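Local coordinates for protein guanine deaminase (Escherichia coli, PDB 6OHB) that catalyses the zinc-dependent hydrolytic deamination of guanine to xanthine and ammonia, a step of purine degradation, at residues Thr236-Asn241 against Gly257-Tyr262; Phe210-Ser215 against Ala246-Leu251; Lys9-Ser14 against Arg65-Arg70; Leu39-Gln44 against Lys57-Asp62; Gln87-Gly92 against Glu110-Asp115. One frame throughout, in Å; residues are numbered along the deposited sequence.

Contact 1 of 5, residues Thr236-Asn241 against Gly257-Tyr262; sequences THLCEN and GYLDVY. With ZN (zinc ion), chain E.
Leu238, Tyr258 and Tyr262 bury the most surface where the end of strand 233-238 meets the start of helix 258-264. Leu238 holds CG anti to its backbone N (chi1 177°), and its CD1 is shared by both tyrosines: it sits over one face of the Tyr258 ring, 3.8 Å from the centroid, and at the edge of the Tyr262 ring, 3.6 Å from Tyr262 CE2. A branched leucine suits this place because its other methyl, CD2, is left to meet Leu259 CD1 at 3.9 Å. Tyr262 reaches tip first to the strand and donates its OH to His237 O at 2.9 Å, nearly along the C=O axis (170°). Thr236 CG2 lies over a face of the same ring, 3.8 Å from its centroid, while Thr236 OG1 is held by the carbonyl of Pro208. Beside the Tyr258 ring, Cys239 SG makes an oblique sulfur-aromatic contact, 3.5 Å from Tyr258 CD2; the phenol oxygen of this ring is hydrogen-bonded to Glu244. The hydroxyl of Tyr262 thus grips the backbone of His237, whose imidazole leads away from the helix and binds zinc through NE2 at 2.0 Å. His82, His84 and Asp327 hold the same ion, so the helix backs a metal-bearing strand end in the mononuclear zinc site of an amidohydrolase TIM barrel.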
# COMPACT_ATOMS: atom_id res chain seq x y z
N THR A 236 4.14 5.12 -25.12
CA THR A 236 3.01 6.03 -25.01
C THR A 236 1.95 5.43 -24.10
O THR A 236 2.05 4.29 -23.67
CB THR A 236 2.43 6.35 -26.40
OG1 THR A 236 1.50 7.43 -26.30
CG2 THR A 236 1.74 5.13 -27.00
N HIS A 237 0.92 6.23 -23.80
CA HIS A 237 -0.22 5.79 -22.99
C HIS A 237 -1.32 5.24 -23.90
O HIS A 237 -1.49 5.69 -25.04
CB HIS A 237 -0.77 6.94 -22.14
CG HIS A 237 0.13 7.38 -21.01
ND1 HIS A 237 1.09 8.36 -21.16
CD2 HIS A 237 0.16 7.02 -19.70
CE1 HIS A 237 1.69 8.57 -20.00
NE2 HIS A 237 1.15 7.77 -19.10
N LEU A 238 -2.08 4.24 -23.41
CA LEU A 238 -3.11 3.63 -24.24
C LEU A 238 -4.26 3.08 -23.40
O LEU A 238 -4.03 2.26 -22.51
CB LEU A 238 -2.53 2.50 -25.10
CG LEU A 238 -3.48 1.68 -25.98
CD1 LEU A 238 -4.00 2.52 -27.13
CD2 LEU A 238 -2.78 0.43 -26.50
N CYS A 239 -5.49 3.51 -23.71
CA CYS A 239 -6.73 3.06 -23.08
C CYS A 239 -6.60 2.92 -21.56
O CYS A 239 -6.87 1.88 -20.97
CB CYS A 239 -7.21 1.74 -23.70
SG CYS A 239 -7.19 1.68 -25.50
N GLU A 240 -6.24 4.04 -20.93
CA GLU A 240 -6.21 4.08 -19.47
C GLU A 240 -7.61 4.31 -18.90
O GLU A 240 -7.99 3.69 -17.90
CB GLU A 240 -5.25 5.18 -19.01
CG GLU A 240 -5.11 5.35 -17.50
CD GLU A 240 -4.10 6.42 -17.11
OE1 GLU A 240 -3.60 7.11 -18.02
OE2 GLU A 240 -3.81 6.58 -15.91
N ASN A 241 -8.38 5.19 -19.54
CA ASN A 241 -9.65 5.67 -19.02
C ASN A 241 -10.68 5.72 -20.14
O ASN A 241 -10.35 5.98 -21.30
CB ASN A 241 -9.46 7.06 -18.38
CG ASN A 241 -10.75 7.65 -17.88
OD1 ASN A 241 -11.22 8.66 -18.41
ND2 ASN A 241 -11.34 7.04 -16.86
N GLY A 257 -10.51 2.70 -33.56
CA GLY A 257 -10.27 2.72 -32.14
C GLY A 257 -8.92 3.33 -31.78
O GLY A 257 -8.20 3.88 -32.61
N TYR A 258 -8.59 3.20 -30.49
CA TYR A 258 -7.42 3.87 -29.93
C TYR A 258 -6.12 3.26 -30.45
O TYR A 258 -5.26 3.97 -31.00
CB TYR A 258 -7.50 3.81 -28.40
CG TYR A 258 -6.70 4.85 -27.64
CD1 TYR A 258 -5.64 5.53 -28.23
CD2 TYR A 258 -7.00 5.13 -26.31
CE1 TYR A 258 -4.90 6.46 -27.52
CE2 TYR A 258 -6.27 6.06 -25.60
CZ TYR A 258 -5.23 6.73 -26.20
OH TYR A 258 -4.51 7.66 -25.48
N LEU A 259 -5.94 1.95 -30.26
CA LEU A 259 -4.68 1.32 -30.66
C LEU A 259 -4.45 1.44 -32.16
O LEU A 259 -3.30 1.49 -32.61
CB LEU A 259 -4.68 -0.15 -30.23
CG LEU A 259 -3.50 -1.01 -30.71
CD1 LEU A 259 -2.16 -0.47 -30.23
CD2 LEU A 259 -3.67 -2.46 -30.29
N ASP A 260 -5.52 1.48 -32.95
CA ASP A 260 -5.35 1.55 -34.40
C ASP A 260 -4.78 2.89 -34.85
O ASP A 260 -4.15 2.95 -35.92
CB ASP A 260 -6.67 1.28 -35.12
CG ASP A 260 -6.49 1.13 -36.62
OD1 ASP A 260 -6.05 0.05 -37.06
OD2 ASP A 260 -6.78 2.11 -37.35
N VAL A 261 -4.95 3.95 -34.07
CA VAL A 261 -4.29 5.21 -34.40
C VAL A 261 -2.78 5.03 -34.37
O VAL A 261 -2.07 5.47 -35.28
CB VAL A 261 -4.74 6.33 -33.44
CG1 VAL A 261 -4.13 7.66 -33.86
CG2 VAL A 261 -6.26 6.41 -33.40
N TYR A 262 -2.27 4.39 -33.31
CA TYR A 262 -0.83 4.14 -33.23
C TYR A 262 -0.38 3.15 -34.29
O TYR A 262 0.69 3.31 -34.89
CB TYR A 262 -0.47 3.60 -31.84
CG TYR A 262 -0.75 4.54 -30.70
CD1 TYR A 262 -0.29 5.85 -30.72
CD2 TYR A 262 -1.48 4.11 -29.60
CE1 TYR A 262 -0.55 6.71 -29.67
CE2 TYR A 262 -1.75 4.97 -28.55
CZ TYR A 262 -1.28 6.26 -28.58
OH TYR A 262 -1.55 7.10 -27.53
ZN ZN E . 1.95 7.69 -17.22

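Contact 2 of 5, residues Phe210-Ser215 against Ala246-Leu251; sequences FAPTSS and AWVKSL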
# COMPACT_ATOMS: atom_id res chain seq x y z
N PHE A 210 0.10 10.96 -25.56
CA PHE A 210 -0.93 10.07 -26.09
C PHE A 210 -1.55 10.74 -27.31
O PHE A 210 -1.19 11.87 -27.68
CB PHE A 210 -1.99 9.72 -25.03
CG PHE A 210 -2.55 10.91 -24.28
CD1 PHE A 210 -2.59 10.91 -22.90
CD2 PHE A 210 -3.04 12.01 -24.96
CE1 PHE A 210 -3.10 11.99 -22.21
CE2 PHE A 210 -3.56 13.09 -24.27
CZ PHE A 210 -3.59 13.08 -22.89
N ALA A 211 -2.47 10.03 -27.95
CA ALA A 211 -3.07 10.54 -29.19
C ALA A 211 -3.85 11.84 -29.00
O ALA A 211 -3.75 12.71 -29.89
CB ALA A 211 -3.96 9.45 -29.81
N PRO A 212 -4.62 12.06 -27.92
CA PRO A 212 -5.32 13.35 -27.78
C PRO A 212 -4.43 14.57 -27.92
O PRO A 212 -4.87 15.57 -28.51
CB PRO A 212 -5.92 13.25 -26.37
CG PRO A 212 -6.22 11.81 -26.21
CD PRO A 212 -5.14 11.06 -26.96
N THR A 213 -3.20 14.54 -27.42
CA THR A 213 -2.36 15.72 -27.42
C THR A 213 -1.38 15.74 -28.59
O THR A 213 -0.43 16.53 -28.58
CB THR A 213 -1.59 15.84 -26.10
OG1 THR A 213 -1.02 14.58 -25.75
CG2 THR A 213 -2.50 16.33 -24.98
N SER A 214 -1.61 14.93 -29.61
CA SER A 214 -0.76 14.96 -30.80
C SER A 214 -1.62 15.08 -32.04
O SER A 214 -2.51 14.26 -32.27
CB SER A 214 0.12 13.71 -30.87
OG SER A 214 1.13 13.74 -29.87
N SER A 215 -1.32 16.09 -32.86
CA SER A 215 -1.98 16.29 -34.13
C SER A 215 -1.61 15.16 -35.10
O SER A 215 -0.64 14.43 -34.87
CB SER A 215 -1.58 17.63 -34.72
OG SER A 215 -0.21 17.64 -35.06
N ALA A 246 -13.03 7.71 -25.42
CA ALA A 246 -14.04 8.46 -26.17
C ALA A 246 -13.44 9.72 -26.80
O ALA A 246 -13.79 10.09 -27.93
CB ALA A 246 -15.21 8.82 -25.26
N TRP A 247 -12.54 10.39 -26.08
CA TRP A 247 -11.84 11.55 -26.63
C TRP A 247 -11.05 11.16 -27.87
O TRP A 247 -11.03 11.90 -28.87
CB TRP A 247 -10.94 12.15 -25.56
CG TRP A 247 -10.45 13.55 -25.85
CD1 TRP A 247 -10.91 14.39 -26.81
CD2 TRP A 247 -9.42 14.25 -25.15
NE1 TRP A 247 -10.23 15.59 -26.76
CE2 TRP A 247 -9.31 15.52 -25.75
CE3 TRP A 247 -8.58 13.94 -24.08
CZ2 TRP A 247 -8.38 16.48 -25.31
CZ3 TRP A 247 -7.67 14.88 -23.64
CH2 TRP A 247 -7.57 16.14 -24.26
N VAL A 248 -10.37 10.01 -27.83
CA VAL A 248 -9.60 9.55 -28.98
C VAL A 248 -10.53 9.25 -30.14
O VAL A 248 -10.27 9.63 -31.28
CB VAL A 248 -8.74 8.33 -28.60
CG1 VAL A 248 -8.09 7.73 -29.84
CG2 VAL A 248 -7.69 8.74 -27.59
N LYS A 249 -11.63 8.56 -29.86
CA LYS A 249 -12.61 8.33 -30.91
C LYS A 249 -13.12 9.66 -31.50
O LYS A 249 -13.49 9.70 -32.67
CB LYS A 249 -13.75 7.45 -30.40
N SER A 250 -13.20 10.75 -30.72
CA SER A 250 -13.58 12.00 -31.39
C SER A 250 -12.44 12.56 -32.24
O SER A 250 -12.66 13.10 -33.34
CB SER A 250 -14.03 13.10 -30.39
OG SER A 250 -15.31 13.01 -29.75
N LEU A 251 -11.22 12.45 -31.76
CA LEU A 251 -10.20 13.19 -32.48
C LEU A 251 -9.69 12.46 -33.71
O LEU A 251 -9.17 13.10 -34.63
CB LEU A 251 -9.06 13.55 -31.53
CG LEU A 251 -9.44 14.71 -30.60
CD1 LEU A 251 -8.50 14.74 -29.42
CD2 LEU A 251 -9.41 16.04 -31.33
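Trp247, on helix 242-251, is the first residue of the segment Ala246-Leu251 to meet the loop Phe210-Ser215. With CG anti to the backbone N (chi1 -164°), its indole swings across Pro212, whose CB sits over the six-membered ring, 3.6 Å from that ring's centroid and only 14° off the normal. This is a CH-pi contact in which the proline ring offers a C-H at CB to a broad aromatic face; an alanine in place of this tryptophan would remove that face and would probably leave one side of Pro212 poorly packed. Val248 follows on the inner side of the helix. Its CG2, beside the backbone N, meets the other end of the same ring at Pro212 CD, 3.5 Å away, and lies 4.4 Å from Ala211 CB, the compact valine fitting where the two backbones come nearest (Pro212 CA to Val248 CA 5.8 Å). One turn after Trp247, Leu251 sends CD1 against the proline backbone, 3.8 Å from Pro212 O. That carbonyl is not left to the methyl alone, since Arg172 and Asn173 donate to it. Pro212 is therefore clasped by three apolar side chains of one helix. The loop leads from strand 203-208 to helix 216-228, Ser215 capping the latter, while Tyr258 of helix 258-264 packs on Phe210, Pro212 and Val248.

Contact 3 of 5, residues Lys9-Ser14 against Arg65-Arg70; sequences KAVRGS and RVRDYR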
# COMPACT_ATOMS: atom_id res chain seq x y z
N LYS A 9 35.46 -8.59 -9.07
CA LYS A 9 34.76 -8.35 -7.81
C LYS A 9 34.02 -9.62 -7.43
O LYS A 9 33.49 -10.31 -8.30
CB LYS A 9 33.76 -7.18 -7.89
CG LYS A 9 34.38 -5.83 -8.17
CD LYS A 9 33.34 -4.72 -8.08
CE LYS A 9 33.81 -3.46 -8.79
NZ LYS A 9 32.90 -2.31 -8.55
N ALA A 10 33.97 -9.90 -6.13
CA ALA A 10 33.33 -11.10 -5.59
C ALA A 10 32.22 -10.72 -4.63
O ALA A 10 32.45 -9.96 -3.68
CB ALA A 10 34.35 -12.00 -4.89
N VAL A 11 31.02 -11.26 -4.85
CA VAL A 11 29.85 -10.98 -4.02
C VAL A 11 29.29 -12.31 -3.55
O VAL A 11 28.93 -13.17 -4.36
CB VAL A 11 28.78 -10.19 -4.79
CG1 VAL A 11 27.52 -10.07 -3.95
CG2 VAL A 11 29.30 -8.81 -5.18
N ARG A 12 29.19 -12.49 -2.23
CA ARG A 12 28.71 -13.73 -1.65
C ARG A 12 27.34 -13.53 -1.00
O ARG A 12 27.07 -12.48 -0.41
CB ARG A 12 29.71 -14.25 -0.62
CG ARG A 12 29.37 -15.61 -0.09
CD ARG A 12 30.37 -16.08 0.94
NE ARG A 12 30.01 -17.40 1.43
CZ ARG A 12 30.75 -18.11 2.28
NH1 ARG A 12 31.89 -17.60 2.73
NH2 ARG A 12 30.35 -19.31 2.67
N GLY A 13 26.49 -14.54 -1.08
CA GLY A 13 25.24 -14.48 -0.34
C GLY A 13 24.20 -15.42 -0.93
O GLY A 13 24.54 -16.35 -1.65
N SER A 14 22.95 -15.14 -0.60
CA SER A 14 21.82 -15.89 -1.13
C SER A 14 21.30 -15.18 -2.37
O SER A 14 21.20 -13.96 -2.39
CB SER A 14 20.72 -16.00 -0.08
OG SER A 14 20.92 -17.14 0.74
N ARG A 65 39.02 -8.73 -1.61
CA ARG A 65 38.19 -9.27 -0.54
C ARG A 65 36.74 -9.35 -1.02
O ARG A 65 36.26 -8.46 -1.74
CB ARG A 65 38.34 -8.44 0.73
CG ARG A 65 39.75 -8.60 1.30
CD ARG A 65 39.86 -8.26 2.78
NE ARG A 65 39.01 -9.11 3.62
CZ ARG A 65 39.36 -10.31 4.08
NH1 ARG A 65 40.53 -10.84 3.76
NH2 ARG A 65 38.51 -10.99 4.85
N VAL A 66 36.06 -10.43 -0.65
CA VAL A 66 34.70 -10.66 -1.11
C VAL A 66 33.74 -9.82 -0.27
O VAL A 66 33.93 -9.63 0.93
CB VAL A 66 34.35 -12.16 -1.02
CG1 VAL A 66 34.64 -12.69 0.36
CG2 VAL A 66 32.90 -12.41 -1.40
N ARG A 67 32.74 -9.24 -0.94
CA ARG A 67 31.65 -8.54 -0.27
C ARG A 67 30.68 -9.58 0.27
O ARG A 67 30.03 -10.28 -0.51
CB ARG A 67 30.96 -7.57 -1.22
CG ARG A 67 31.89 -6.50 -1.77
CD ARG A 67 32.01 -6.62 -3.28
NE ARG A 67 33.15 -5.86 -3.80
CZ ARG A 67 33.13 -4.55 -4.05
NH1 ARG A 67 32.03 -3.85 -3.83
NH2 ARG A 67 34.21 -3.96 -4.53
N ASP A 68 30.59 -9.69 1.59
CA ASP A 68 29.85 -10.76 2.26
C ASP A 68 28.46 -10.25 2.64
O ASP A 68 28.30 -9.54 3.64
CB ASP A 68 30.64 -11.24 3.47
CG ASP A 68 30.03 -12.46 4.13
OD1 ASP A 68 29.01 -12.97 3.62
OD2 ASP A 68 30.55 -12.89 5.18
N TYR A 69 27.46 -10.60 1.84
CA TYR A 69 26.08 -10.22 2.11
C TYR A 69 25.24 -11.39 2.62
O TYR A 69 24.04 -11.46 2.37
CB TYR A 69 25.43 -9.62 0.85
CG TYR A 69 26.08 -8.35 0.37
CD1 TYR A 69 26.23 -7.25 1.21
CD2 TYR A 69 26.55 -8.24 -0.94
CE1 TYR A 69 26.82 -6.07 0.76
CE2 TYR A 69 27.15 -7.07 -1.39
CZ TYR A 69 27.28 -5.99 -0.54
OH TYR A 69 27.87 -4.83 -0.99
N ARG A 70 25.87 -12.32 3.34
CA ARG A 70 25.15 -13.46 3.88
C ARG A 70 24.13 -12.99 4.90
O ARG A 70 24.40 -12.10 5.71
CB ARG A 70 26.11 -14.48 4.48
CG ARG A 70 26.82 -15.31 3.41
CD ARG A 70 27.81 -16.29 4.01
NE ARG A 70 28.92 -15.62 4.68
CZ ARG A 70 29.85 -16.24 5.39
NH1 ARG A 70 29.81 -17.56 5.52
NH2 ARG A 70 30.82 -15.55 5.96
O HOH W 1 35.21 -7.94 -4.39
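Three backbone hydrogen bonds zip strand 8-12 to strand 67-70 in parallel. Arg67 N donates to Ala10 O at 2.8 Å, Arg12 N to Arg67 O at 2.9 Å and almost straight (177°), and Tyr69 N to Arg12 O at 3.0 Å. A water extends the ladder, accepting from Ala10 N and Arg67 NE and donating to Arg65 O. Toward the other end of the pairing, Asp68 takes Arg70 side-on: OD1 receives NE in its syn direction and OD2 receives NH2 at 2.8 Å, while OD1 also accepts Arg70 N in an Asx turn. On the guanidinium so fixed, that of Arg12 lies flat, centres 3.7 Å apart and planes at 19°. Their like charges are probably eased by Asp68 and by Asp37, which bridges Arg12 NE. Farther out, Val11 CG1 meets the edge of the Tyr69 ring, 3.7 Å from Tyr69 CD2, and Ala10 CB packs on Val66 CG2 at 3.8 Å. Gly13 suits the corner because its backbone angles would jam any CB against the preceding carbonyl. Strand 38-43 pairs antiparallel along the other edge of strand 8-12, and Val11 and Tyr69 turn to strand 388-391.

Contact 4 of 5, residues Leu39-Gln44 against Lys57-Asp62; sequences LLLIKQ and KHQIPD
Leu39 and Ile60 meet tip to tip, whereas Leu41 crosses its partners obliquely. Both leucines point from strand 38-43 toward the loop Lys57-Asp62, two residues apart on an extended strand and so on the same face, but their first torsions differ. Leu39 holds CG anti to the backbone N (chi1 167°), which brings CD2 to 4.0 Å from Ile60 CD1 and 3.7 Å from Lys57 N. In Leu41, CG is anti to the carbonyl carbon (chi1 -72°), and its two methyls part: CD1 touches Gln59 CB at 3.7 Å, CD2 the flank of Ile60 at CG1, 4.0 Å away. Ile60 suits a place facing both leucines because its long branch offers CG1 to Leu41 and CD1 to Leu39. A short 3-10 turn, closed by Ile60 N donating to Lys57 O, presents these groups. Ala10 of strand 8-12 and Trp49 of strand 46-50 adjoin the same patch. The contact is almost wholly methyls and methylenes, so apolar burial rather than directed bonds probably holds the loop.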
# COMPACT_ATOMS: atom_id res chain seq x y z
N LEU A 39 27.90 -17.41 -5.05
CA LEU A 39 28.99 -16.52 -5.40
C LEU A 39 28.74 -15.92 -6.77
O LEU A 39 28.41 -16.64 -7.72
CB LEU A 39 30.33 -17.26 -5.40
CG LEU A 39 31.49 -16.49 -6.05
CD1 LEU A 39 31.80 -15.25 -5.23
CD2 LEU A 39 32.71 -17.38 -6.20
N LEU A 40 28.90 -14.60 -6.85
CA LEU A 40 28.76 -13.82 -8.07
C LEU A 40 30.07 -13.10 -8.32
O LEU A 40 30.49 -12.28 -7.50
CB LEU A 40 27.61 -12.82 -7.95
CG LEU A 40 27.54 -11.77 -9.06
CD1 LEU A 40 27.13 -12.41 -10.38
CD2 LEU A 40 26.60 -10.63 -8.69
N LEU A 41 30.73 -13.44 -9.42
CA LEU A 41 31.97 -12.80 -9.83
C LEU A 41 31.68 -11.86 -10.99
O LEU A 41 31.05 -12.27 -11.98
CB LEU A 41 33.01 -13.84 -10.25
CG LEU A 41 33.63 -14.67 -9.13
CD1 LEU A 41 34.53 -15.74 -9.70
CD2 LEU A 41 34.39 -13.76 -8.17
N ILE A 42 32.19 -10.64 -10.87
CA ILE A 42 31.89 -9.52 -11.75
C ILE A 42 33.19 -9.05 -12.39
O ILE A 42 34.20 -8.87 -11.69
CB ILE A 42 31.24 -8.36 -10.96
CG1 ILE A 42 29.95 -8.81 -10.29
CG2 ILE A 42 31.03 -7.14 -11.85
CD1 ILE A 42 29.42 -7.79 -9.31
N LYS A 43 33.15 -8.82 -13.70
CA LYS A 43 34.29 -8.28 -14.43
C LYS A 43 33.78 -7.42 -15.56
O LYS A 43 32.91 -7.85 -16.33
CB LYS A 43 35.19 -9.40 -14.97
CG LYS A 43 36.44 -8.89 -15.68
CD LYS A 43 36.99 -9.90 -16.68
CE LYS A 43 38.31 -10.50 -16.21
NZ LYS A 43 39.04 -11.17 -17.33
N GLN A 44 34.32 -6.20 -15.68
CA GLN A 44 33.93 -5.26 -16.72
C GLN A 44 32.42 -5.06 -16.75
O GLN A 44 31.78 -5.12 -17.80
CB GLN A 44 34.45 -5.71 -18.09
CG GLN A 44 35.95 -5.67 -18.23
CD GLN A 44 36.42 -6.12 -19.59
OE1 GLN A 44 36.99 -7.20 -19.75
NE2 GLN A 44 36.18 -5.28 -20.60
N LYS A 57 34.66 -20.48 -5.45
CA LYS A 57 35.53 -19.72 -4.56
C LYS A 57 36.99 -19.74 -5.00
O LYS A 57 37.74 -18.80 -4.69
CB LYS A 57 35.38 -20.26 -3.13
CG LYS A 57 36.69 -20.51 -2.40
CD LYS A 57 36.47 -21.05 -1.00
CE LYS A 57 35.87 -22.45 -1.02
NZ LYS A 57 35.98 -23.11 0.32
N HIS A 58 37.41 -20.76 -5.74
CA HIS A 58 38.82 -20.85 -6.15
C HIS A 58 39.19 -19.76 -7.15
O HIS A 58 40.37 -19.38 -7.22
CB HIS A 58 39.12 -22.24 -6.73
CG HIS A 58 38.34 -22.56 -7.96
ND1 HIS A 58 37.05 -23.07 -7.92
CD2 HIS A 58 38.65 -22.45 -9.28
CE1 HIS A 58 36.62 -23.26 -9.15
NE2 HIS A 58 37.57 -22.89 -9.99
N GLN A 59 38.23 -19.24 -7.92
CA GLN A 59 38.49 -18.19 -8.90
C GLN A 59 38.71 -16.81 -8.28
O GLN A 59 38.98 -15.86 -9.02
CB GLN A 59 37.34 -18.09 -9.90
CG GLN A 59 37.12 -19.32 -10.75
CD GLN A 59 35.84 -19.23 -11.55
OE1 GLN A 59 35.83 -18.75 -12.68
NE2 GLN A 59 34.74 -19.69 -10.95
N ILE A 60 38.58 -16.66 -6.96
CA ILE A 60 38.70 -15.35 -6.33
C ILE A 60 40.18 -15.04 -6.09
O ILE A 60 40.84 -15.75 -5.31
CB ILE A 60 37.90 -15.27 -5.02
CG1 ILE A 60 36.42 -15.55 -5.27
CG2 ILE A 60 38.06 -13.89 -4.38
CD1 ILE A 60 35.61 -15.72 -4.01
N PRO A 61 40.72 -14.00 -6.71
CA PRO A 61 42.15 -13.71 -6.55
C PRO A 61 42.48 -13.25 -5.14
O PRO A 61 41.63 -12.76 -4.39
CB PRO A 61 42.41 -12.58 -7.57
CG PRO A 61 41.21 -12.59 -8.48
CD PRO A 61 40.07 -13.08 -7.65
N ASP A 62 43.76 -13.41 -4.78
CA ASP A 62 44.23 -13.00 -3.47
C ASP A 62 44.18 -11.49 -3.28
O ASP A 62 44.28 -11.02 -2.14
CB ASP A 62 45.66 -13.49 -3.25
CG ASP A 62 45.85 -14.94 -3.67
OD1 ASP A 62 45.76 -15.21 -4.89
OD2 ASP A 62 46.11 -15.80 -2.80

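Contact 5 of 5, residues Gln87-Gly92 against Glu110-Asp115; sequences QSEMVG and ERRYED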
# COMPACT_ATOMS: atom_id res chain seq x y z
N GLN A 87 7.59 14.54 -12.26
CA GLN A 87 6.33 14.50 -11.53
C GLN A 87 6.47 14.04 -10.09
O GLN A 87 5.44 13.76 -9.45
CB GLN A 87 5.33 13.60 -12.26
CG GLN A 87 4.78 14.18 -13.56
CD GLN A 87 3.79 13.26 -14.22
OE1 GLN A 87 3.37 12.25 -13.64
NE2 GLN A 87 3.39 13.60 -15.44
N SER A 88 7.69 13.94 -9.56
CA SER A 88 7.88 13.39 -8.22
C SER A 88 7.16 14.22 -7.15
O SER A 88 6.63 13.67 -6.19
CB SER A 88 9.37 13.29 -7.90
OG SER A 88 10.03 12.44 -8.82
N GLU A 89 7.12 15.54 -7.32
CA GLU A 89 6.57 16.43 -6.31
C GLU A 89 5.06 16.61 -6.40
O GLU A 89 4.48 17.27 -5.54
CB GLU A 89 7.25 17.81 -6.40
CG GLU A 89 6.94 18.59 -7.67
CD GLU A 89 7.96 18.36 -8.77
OE1 GLU A 89 8.39 17.20 -8.97
OE2 GLU A 89 8.34 19.35 -9.43
N MET A 90 4.42 16.02 -7.41
CA MET A 90 3.00 16.27 -7.66
C MET A 90 2.13 15.85 -6.48
O MET A 90 2.15 14.69 -6.06
CB MET A 90 2.57 15.54 -8.93
CG MET A 90 1.50 16.28 -9.73
SD MET A 90 0.60 15.20 -10.86
CE MET A 90 1.92 14.21 -11.50
N VAL A 91 1.36 16.80 -5.96
CA VAL A 91 0.37 16.55 -4.93
C VAL A 91 -1.00 16.84 -5.54
O VAL A 91 -1.27 17.96 -5.98
CB VAL A 91 0.61 17.41 -3.68
CG1 VAL A 91 -0.48 17.15 -2.64
CG2 VAL A 91 1.99 17.13 -3.11
N GLY A 92 -1.86 15.83 -5.58
CA GLY A 92 -3.17 15.96 -6.17
C GLY A 92 -4.28 16.07 -5.14
O GLY A 92 -4.15 15.57 -4.02
N GLU A 110 4.68 19.76 -14.50
CA GLU A 110 5.72 19.60 -15.51
C GLU A 110 6.19 20.94 -16.07
O GLU A 110 7.28 21.00 -16.65
CB GLU A 110 5.21 18.74 -16.68
CG GLU A 110 4.81 17.33 -16.31
CD GLU A 110 4.55 16.48 -17.54
OE1 GLU A 110 4.59 17.02 -18.66
OE2 GLU A 110 4.28 15.27 -17.38
N ARG A 111 5.41 22.01 -15.89
CA ARG A 111 5.83 23.34 -16.35
C ARG A 111 7.08 23.83 -15.63
O ARG A 111 7.90 24.54 -16.22
CB ARG A 111 4.69 24.34 -16.17
N ARG A 112 7.26 23.44 -14.37
CA ARG A 112 8.38 23.92 -13.57
C ARG A 112 9.72 23.41 -14.08
O ARG A 112 10.76 23.90 -13.63
CB ARG A 112 8.18 23.51 -12.11
CG ARG A 112 6.72 23.64 -11.67
CD ARG A 112 6.38 22.87 -10.40
NE ARG A 112 7.32 23.08 -9.30
CZ ARG A 112 7.00 22.96 -8.02
NH1 ARG A 112 7.91 23.16 -7.07
NH2 ARG A 112 5.75 22.65 -7.68
N TYR A 113 9.72 22.45 -15.01
CA TYR A 113 10.94 21.84 -15.52
C TYR A 113 11.51 22.55 -16.75
O TYR A 113 12.41 22.02 -17.40
CB TYR A 113 10.68 20.36 -15.82
CG TYR A 113 10.54 19.55 -14.54
CD1 TYR A 113 9.34 19.54 -13.84
CD2 TYR A 113 11.60 18.83 -14.02
CE1 TYR A 113 9.21 18.83 -12.66
CE2 TYR A 113 11.48 18.12 -12.85
CZ TYR A 113 10.28 18.12 -12.17
OH TYR A 113 10.15 17.40 -11.00
N GLU A 114 10.98 23.74 -17.09
CA GLU A 114 11.64 24.58 -18.09
C GLU A 114 12.95 25.15 -17.56
O GLU A 114 13.88 25.40 -18.33
CB GLU A 114 10.70 25.71 -18.52
N ASP A 115 13.02 25.38 -16.25
CA ASP A 115 14.26 25.80 -15.59
C ASP A 115 15.26 24.65 -15.60
O ASP A 115 14.93 23.53 -15.21
CB ASP A 115 13.93 26.23 -14.16
CG ASP A 115 15.14 26.74 -13.39
OD1 ASP A 115 14.96 27.09 -12.20
OD2 ASP A 115 16.26 26.80 -13.94
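A type I beta turn, Gln87 to Met90, follows strand 73-84 of the amidohydrolase barrel and is tied to helix 98-111 and the 3-10 turn after it by two hydrogen bonds. Gln87 NE2 donates to Glu110 OE2 at 2.7 Å, within the amide plane and to the anti lone pair; an amide suits the place, giving an N-H without added charge. Glu110 OE1 is held by Arg209, so the carboxylate is gripped at both oxygens and may orient both residues, which probably bind substrate as in related enzymes. Glu89, bent at chi2, accepts from Tyr113 OH through OE1 at 2.7 Å, and its OE2 is hydrogen-bonded to Tyr118. A leucine in place of this glutamate would lose both acceptors and is likely to leave the hydroxyls of Tyr113 and Tyr118 poorly satisfied. Asn405 of the second subunit accepts from Arg112 NH1. The bridge from Arg112 to Glu89 is long and purely electrostatic: Glu89 OE2 stands over the guanidinium face, 3.9 Å from Arg112 NE, with no N-H aimed at it.

Contacts 1 and 2 adjoin, centres 9 Å apart, their segments alternating along the chain: Tyr258 OH reaches Phe210 CB at 3.3 Å and Tyr258 CZ lies 3.5 Å from Val248 CG2. Contact 1 backs the strand end that carries His237 to the zinc, and contact 2 packs behind it. Contact 5 approaches the metal from elsewhere, its nearest atoms about 7 Å from contact 1 and the Gln87 side chain about 6 Å from the ion. Contacts 3 and 4 pair separately, 4 nested in the loop that 3 closes, probably hydrogen-bonded from Leu40 N to Val11 O at 2.9 Å. Their sheet lies far from the zinc site, with contacts 1 and 3 about 46 Å apart between centres.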